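Local coordinates for protein nucleotidyl transferase (Methanothermobacter thermautotrophicus, PDB 6PLJ) that probably transfers nucleotidyl groups, as a MobA-like enzyme of an archaeon, and may serve in the synthesis of its pseudomurein cell wall, at residues A[152-157]-A[173-178]; A[162-167]-A[204-209]. One frame throughout, in Å; residues are numbered along the deposited sequence.

Contact 1: residues A[152-157]-A[173-178]; sequences TVSILA and PLAAGA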
loop_
_atom_site.group_PDB
_atom_site.type_symbol
_atom_site.label_atom_id
_atom_site.label_comp_id
_atom_site.label_asym_id
_atom_site.label_seq_id
_atom_site.Cartn_x
_atom_site.Cartn_y
_atom_site.Cartn_z
ATOM N N THR A 152 -5.250 -17.620 3.852
ATOM C CA THR A 152 -5.254 -17.176 2.456
ATOM C C THR A 152 -4.837 -15.730 2.374
ATOM O O THR A 152 -5.360 -14.879 3.107
ATOM C CB THR A 152 -6.649 -17.326 1.836
ATOM O OG1 THR A 152 -7.070 -18.685 1.985
ATOM C CG2 THR A 152 -6.647 -16.963 0.357
ATOM N N VAL A 153 -3.894 -15.473 1.477
ATOM C CA VAL A 153 -3.456 -14.121 1.167
ATOM C C VAL A 153 -4.143 -13.741 -0.125
ATOM O O VAL A 153 -4.191 -14.542 -1.077
ATOM C CB VAL A 153 -1.927 -14.033 1.029
ATOM C CG1 VAL A 153 -1.493 -12.610 0.690
ATOM C CG2 VAL A 153 -1.236 -14.496 2.313
ATOM N N SER A 154 -4.712 -12.543 -0.159
ATOM C CA SER A 154 -5.348 -12.021 -1.355
ATOM C C SER A 154 -4.545 -10.816 -1.789
ATOM O O SER A 154 -3.941 -10.139 -0.969
ATOM C CB SER A 154 -6.791 -11.639 -1.068
ATOM O OG SER A 154 -6.834 -10.637 -0.077
ATOM N N ILE A 155 -4.510 -10.565 -3.086
ATOM C CA ILE A 155 -3.609 -9.550 -3.628
ATOM C C ILE A 155 -4.130 -8.998 -4.933
ATOM O O ILE A 155 -4.847 -9.695 -5.658
ATOM C CB ILE A 155 -2.207 -10.173 -3.814
ATOM C CG1 ILE A 155 -1.154 -9.108 -4.130
ATOM C CG2 ILE A 155 -2.226 -11.295 -4.862
ATOM C CD1 ILE A 155 0.240 -9.613 -3.887
ATOM N N LEU A 156 -3.781 -7.741 -5.215
ATOM C CA LEU A 156 -4.111 -7.141 -6.506
ATOM C C LEU A 156 -3.285 -7.839 -7.584
ATOM O O LEU A 156 -2.068 -7.827 -7.554
ATOM C CB LEU A 156 -3.832 -5.637 -6.500
ATOM C CG LEU A 156 -4.240 -4.863 -7.761
ATOM C CD1 LEU A 156 -5.738 -4.946 -7.965
ATOM C CD2 LEU A 156 -3.779 -3.412 -7.676
ATOM N N ALA A 157 -3.984 -8.455 -8.527
ATOM C CA ALA A 157 -3.360 -9.267 -9.566
ATOM C C ALA A 157 -2.931 -8.380 -10.724
ATOM O O ALA A 157 -3.476 -7.296 -10.945
ATOM C CB ALA A 157 -4.340 -10.317 -10.055
ATOM N N PRO A 173 -1.826 -3.639 -3.348
ATOM C CA PRO A 173 -2.249 -3.965 -1.978
ATOM C C PRO A 173 -2.495 -5.467 -1.827
ATOM O O PRO A 173 -2.706 -6.178 -2.812
ATOM C CB PRO A 173 -3.552 -3.204 -1.835
ATOM C CG PRO A 173 -4.082 -3.135 -3.212
ATOM C CD PRO A 173 -2.897 -2.942 -4.081
ATOM N N LEU A 174 -2.470 -5.936 -0.590
ATOM C CA LEU A 174 -2.769 -7.331 -0.292
ATOM C C LEU A 174 -3.519 -7.362 1.015
ATOM O O LEU A 174 -3.526 -6.376 1.766
ATOM C CB LEU A 174 -1.487 -8.188 -0.228
ATOM C CG LEU A 174 -0.444 -7.829 0.833
ATOM C CD1 LEU A 174 -0.817 -8.336 2.226
ATOM C CD2 LEU A 174 0.939 -8.340 0.448
ATOM N N ALA A 175 -4.160 -8.482 1.295
ATOM C CA ALA A 175 -4.781 -8.677 2.601
ATOM C C ALA A 175 -4.457 -10.077 3.070
ATOM O O ALA A 175 -4.352 -11.005 2.271
ATOM C CB ALA A 175 -6.272 -8.445 2.549
ATOM N N ALA A 176 -4.305 -10.228 4.377
ATOM C CA ALA A 176 -3.963 -11.518 4.943
ATOM C C ALA A 176 -4.325 -11.542 6.407
ATOM O O ALA A 176 -4.482 -10.505 7.036
ATOM C CB ALA A 176 -2.474 -11.794 4.784
ATOM N N GLY A 177 -4.391 -12.749 6.955
ATOM C CA GLY A 177 -4.489 -12.904 8.403
ATOM C C GLY A 177 -3.335 -12.238 9.122
ATOM O O GLY A 177 -2.187 -12.301 8.682
ATOM N N ALA A 178 -3.642 -11.572 10.235
ATOM C CA ALA A 178 -2.627 -10.895 11.024
ATOM C C ALA A 178 -1.574 -11.883 11.543
ATOM O O ALA A 178 -0.393 -11.580 11.491
ATOM C CB ALA A 178 -3.253 -10.117 12.179
HETATM O O HOH W 1 -3.643 -15.086 5.489
#

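Contact 2: residues A[162-167]-A[204-209]; sequences GWLDNA and VRLYGV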
loop_
_atom_site.group_PDB
_atom_site.type_symbol
_atom_site.label_atom_id
_atom_site.label_comp_id
_atom_site.label_asym_id
_atom_site.label_seq_id
_atom_site.Cartn_x
_atom_site.Cartn_y
_atom_site.Cartn_z
ATOM N N GLY A 162 -7.987 -15.120 -9.752
ATOM C CA GLY A 162 -7.856 -16.556 -9.550
ATOM C C GLY A 162 -6.683 -16.895 -8.684
ATOM O O GLY A 162 -5.843 -16.038 -8.370
ATOM N N TRP A 163 -6.610 -18.165 -8.307
ATOM C CA TRP A 163 -5.453 -18.660 -7.573
ATOM C C TRP A 163 -4.157 -18.425 -8.342
ATOM O O TRP A 163 -4.088 -18.671 -9.555
ATOM C CB TRP A 163 -5.608 -20.141 -7.223
ATOM C CG TRP A 163 -6.748 -20.375 -6.315
ATOM C CD1 TRP A 163 -7.927 -20.981 -6.622
ATOM C CD2 TRP A 163 -6.845 -19.967 -4.947
ATOM N NE1 TRP A 163 -8.749 -20.992 -5.526
ATOM C CE2 TRP A 163 -8.112 -20.371 -4.484
ATOM C CE3 TRP A 163 -5.981 -19.301 -4.066
ATOM C CZ2 TRP A 163 -8.539 -20.137 -3.170
ATOM C CZ3 TRP A 163 -6.407 -19.063 -2.765
ATOM C CH2 TRP A 163 -7.675 -19.482 -2.330
ATOM N N LEU A 164 -3.145 -17.938 -7.624
ATOM C CA LEU A 164 -1.841 -17.620 -8.187
ATOM C C LEU A 164 -0.816 -18.693 -7.883
ATOM O O LEU A 164 -0.700 -19.134 -6.745
ATOM C CB LEU A 164 -1.334 -16.278 -7.631
ATOM C CG LEU A 164 -1.948 -15.059 -8.307
ATOM C CD1 LEU A 164 -1.727 -13.824 -7.444
ATOM C CD2 LEU A 164 -1.346 -14.851 -9.695
ATOM N N ASP A 165 -0.055 -19.093 -8.903
ATOM C CA ASP A 165 1.122 -19.944 -8.715
ATOM C C ASP A 165 2.439 -19.180 -8.843
ATOM O O ASP A 165 3.514 -19.782 -8.848
ATOM C CB ASP A 165 1.080 -21.157 -9.668
ATOM C CG ASP A 165 1.270 -20.794 -11.137
ATOM O OD1 ASP A 165 1.407 -19.603 -11.502
ATOM O OD2 ASP A 165 1.268 -21.744 -11.945
ATOM N N ASN A 166 2.352 -17.852 -8.927
ATOM C CA ASN A 166 3.508 -17.009 -9.129
ATOM C C ASN A 166 3.202 -15.625 -8.552
ATOM O O ASN A 166 2.042 -15.301 -8.290
ATOM C CB ASN A 166 3.770 -16.868 -10.628
ATOM C CG ASN A 166 2.708 -16.037 -11.318
ATOM O OD1 ASN A 166 2.869 -14.821 -11.468
ATOM N ND2 ASN A 166 1.600 -16.665 -11.697
ATOM N N ALA A 167 4.245 -14.837 -8.374
ATOM C CA ALA A 167 4.128 -13.441 -7.948
ATOM C C ALA A 167 4.779 -12.482 -8.940
ATOM O O ALA A 167 5.338 -11.445 -8.565
ATOM C CB ALA A 167 4.716 -13.277 -6.559
ATOM N N VAL A 204 1.478 -21.463 0.795
ATOM C CA VAL A 204 0.469 -20.497 1.210
ATOM C C VAL A 204 -0.405 -20.215 0.003
ATOM O O VAL A 204 0.123 -19.994 -1.094
ATOM C CB VAL A 204 1.095 -19.164 1.675
ATOM C CG1 VAL A 204 0.013 -18.123 1.975
ATOM C CG2 VAL A 204 2.007 -19.372 2.880
ATOM N N ARG A 205 -1.718 -20.223 0.203
ATOM C CA ARG A 205 -2.666 -19.992 -0.880
ATOM C C ARG A 205 -2.657 -18.483 -1.151
ATOM O O ARG A 205 -2.824 -17.698 -0.227
ATOM C CB ARG A 205 -4.096 -20.453 -0.543
ATOM C CG ARG A 205 -4.280 -21.722 0.301
ATOM C CD ARG A 205 -3.316 -22.862 0.015
ATOM N NE ARG A 205 -3.416 -23.410 -1.332
ATOM C CZ ARG A 205 -2.672 -24.423 -1.768
ATOM N NH1 ARG A 205 -1.779 -24.982 -0.961
ATOM N NH2 ARG A 205 -2.813 -24.874 -3.007
ATOM N N LEU A 206 -2.409 -18.102 -2.399
ATOM C CA LEU A 206 -2.370 -16.696 -2.812
ATOM C C LEU A 206 -3.461 -16.486 -3.850
ATOM O O LEU A 206 -3.396 -17.089 -4.927
ATOM C CB LEU A 206 -0.998 -16.359 -3.379
ATOM C CG LEU A 206 -0.758 -14.917 -3.833
ATOM C CD1 LEU A 206 -0.904 -13.959 -2.652
ATOM C CD2 LEU A 206 0.617 -14.788 -4.475
ATOM N N TYR A 207 -4.474 -15.677 -3.528
ATOM C CA TYR A 207 -5.584 -15.402 -4.456
ATOM C C TYR A 207 -5.440 -14.032 -5.105
ATOM O O TYR A 207 -5.445 -13.005 -4.416
ATOM C CB TYR A 207 -6.946 -15.502 -3.774
ATOM C CG TYR A 207 -8.087 -15.430 -4.756
ATOM C CD1 TYR A 207 -8.463 -16.556 -5.490
ATOM C CD2 TYR A 207 -8.758 -14.237 -4.998
ATOM C CE1 TYR A 207 -9.490 -16.495 -6.409
ATOM C CE2 TYR A 207 -9.782 -14.165 -5.926
ATOM C CZ TYR A 207 -10.145 -15.309 -6.625
ATOM O OH TYR A 207 -11.165 -15.263 -7.540
ATOM N N GLY A 208 -5.330 -14.020 -6.435
ATOM C CA GLY A 208 -5.243 -12.783 -7.187
ATOM C C GLY A 208 -6.604 -12.206 -7.515
ATOM O O GLY A 208 -7.501 -12.915 -7.994
ATOM N N VAL A 209 -6.767 -10.915 -7.250
ATOM C CA VAL A 209 -7.975 -10.180 -7.544
ATOM C C VAL A 209 -7.699 -9.224 -8.705
ATOM O O VAL A 209 -6.832 -8.349 -8.614
ATOM C CB VAL A 209 -8.444 -9.416 -6.297
ATOM C CG1 VAL A 209 -9.536 -8.421 -6.653
ATOM C CG2 VAL A 209 -8.904 -10.418 -5.239
HETATM O O HOH W 2 -2.019 -20.022 -4.473
#

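Contact 1: residues A[152-157]-A[173-178]
Strands 152-157 and 174-177 pair as antiparallel neighbours inside the mixed central sheet, with Ser154 facing Ala175 and Ile155 facing Leu174. Ser154 and Ala175 form the hydrogen-bonded pair: Ser154 N gives a nearly straight bond (170°) to Ala175 O at 2.9 Å, and Ala175 N returns one to Ser154 O at 2.8 Å. The first lies in the carbonyl plane, while the donor of the second is tilted from it. Beyond them Leu156 N reaches Pro173 O at 3.1 Å, a third bond whose acceptor belongs to the residue just after a cis peptide bond. In this MobA-like α/β fold, strand 174-177 runs antiparallel to both its neighbours, 125-130 and 152-157, in a mixed sheet whose strands 99-102, 77-82, 25-31 and 125-130 are parallel. Leu156 has CG anti to its own N (chi1 -175°), which brings CD2 up to the ring carbon Pro173 CD at 3.7 Å; helix 138-147 covers this face. The other face belongs to Ile155 and Leu174, a non-hydrogen-bonded pair whose side chains cross at a slant, Ile155 CG1 lying 4.0 Å from Leu174 CB, and both pack against Leu196 of helix 192-201. At the far end the methyl Val153 CG2 meets Ala176 CB at 3.9 Å. There a water accepts from Gly177 N, the N-cap of helix 178-184, at 2.9 Å and gives a weak bond to Thr152 O.

Contact 2: residues A[162-167]-A[204-209]
Gly162 and Gly208 form an antiparallel hydrogen-bonded pair, Gly162 N to Gly208 O 2.9 Å and Gly208 N to Gly162 O 2.8 Å, and the ladder runs on to Leu164 N, which meets Leu206 O at 2.8 Å in a nearly straight bond (166°). Between the same two residues a water accepts from Leu206 N and donates to Leu164 O, adding a bridge to the direct bond. Trp163 and Tyr207, the non-hydrogen-bonded pair, make a T-shaped stack: the edge of the tyrosine ring points at the face of the indole's six-membered ring, centroids 5.2 Å apart and planes at 81°, with Tyr207 CD1 over the centre of the indole face. With chi1 at -171° the tyrosine ring swings out opposite its backbone N and lies against the glycine backbone, Tyr207 CE1 being 3.5 Å from Gly162 CA. Replacing Tyr207 by alanine removes the ring, and the indole face would probably lose its edge partner and the Gly162 backbone its aromatic cover. At the outer end of the indole Trp163 CZ3 meets Arg205 CB obliquely at 3.5 Å, and the indole edge meets Leu206 O near the ring plane. Leu164 CD1 reaches Leu206 CG at 3.9 Å and packs closely over the glycine, 3.7 Å from Gly208 CA. Beyond the pair, strand 205-210 is bonded to strand 152-157 on its other side, Leu206 packs on Leu200 of helix 192-201, and Tyr207 stacks on His147 of helix 138-147.

Contacts 1 and 2 are two strand pairs of one sheet, joined where strand 152-157 lies beside strand 205-210: Val153 O and Tyr207 N probably hydrogen-bond at 2.7 Å, as do Ile155 O and Val209 N at 2.8 Å. Their segments alternate along the chain, and their centres are about 9 Å apart. Every touching residue of contact 1 is buried, and its side chains are small or aliphatic, sandwiched by helices on both faces. Contact 2 lies farther out, at the edge strand 162-163 of this chain, where the exposed Trp163 and Arg205 meet the partly exposed Tyr207 while Leu206 and Gly208 stay buried. Ile155 and Leu164 pack together and connect the two.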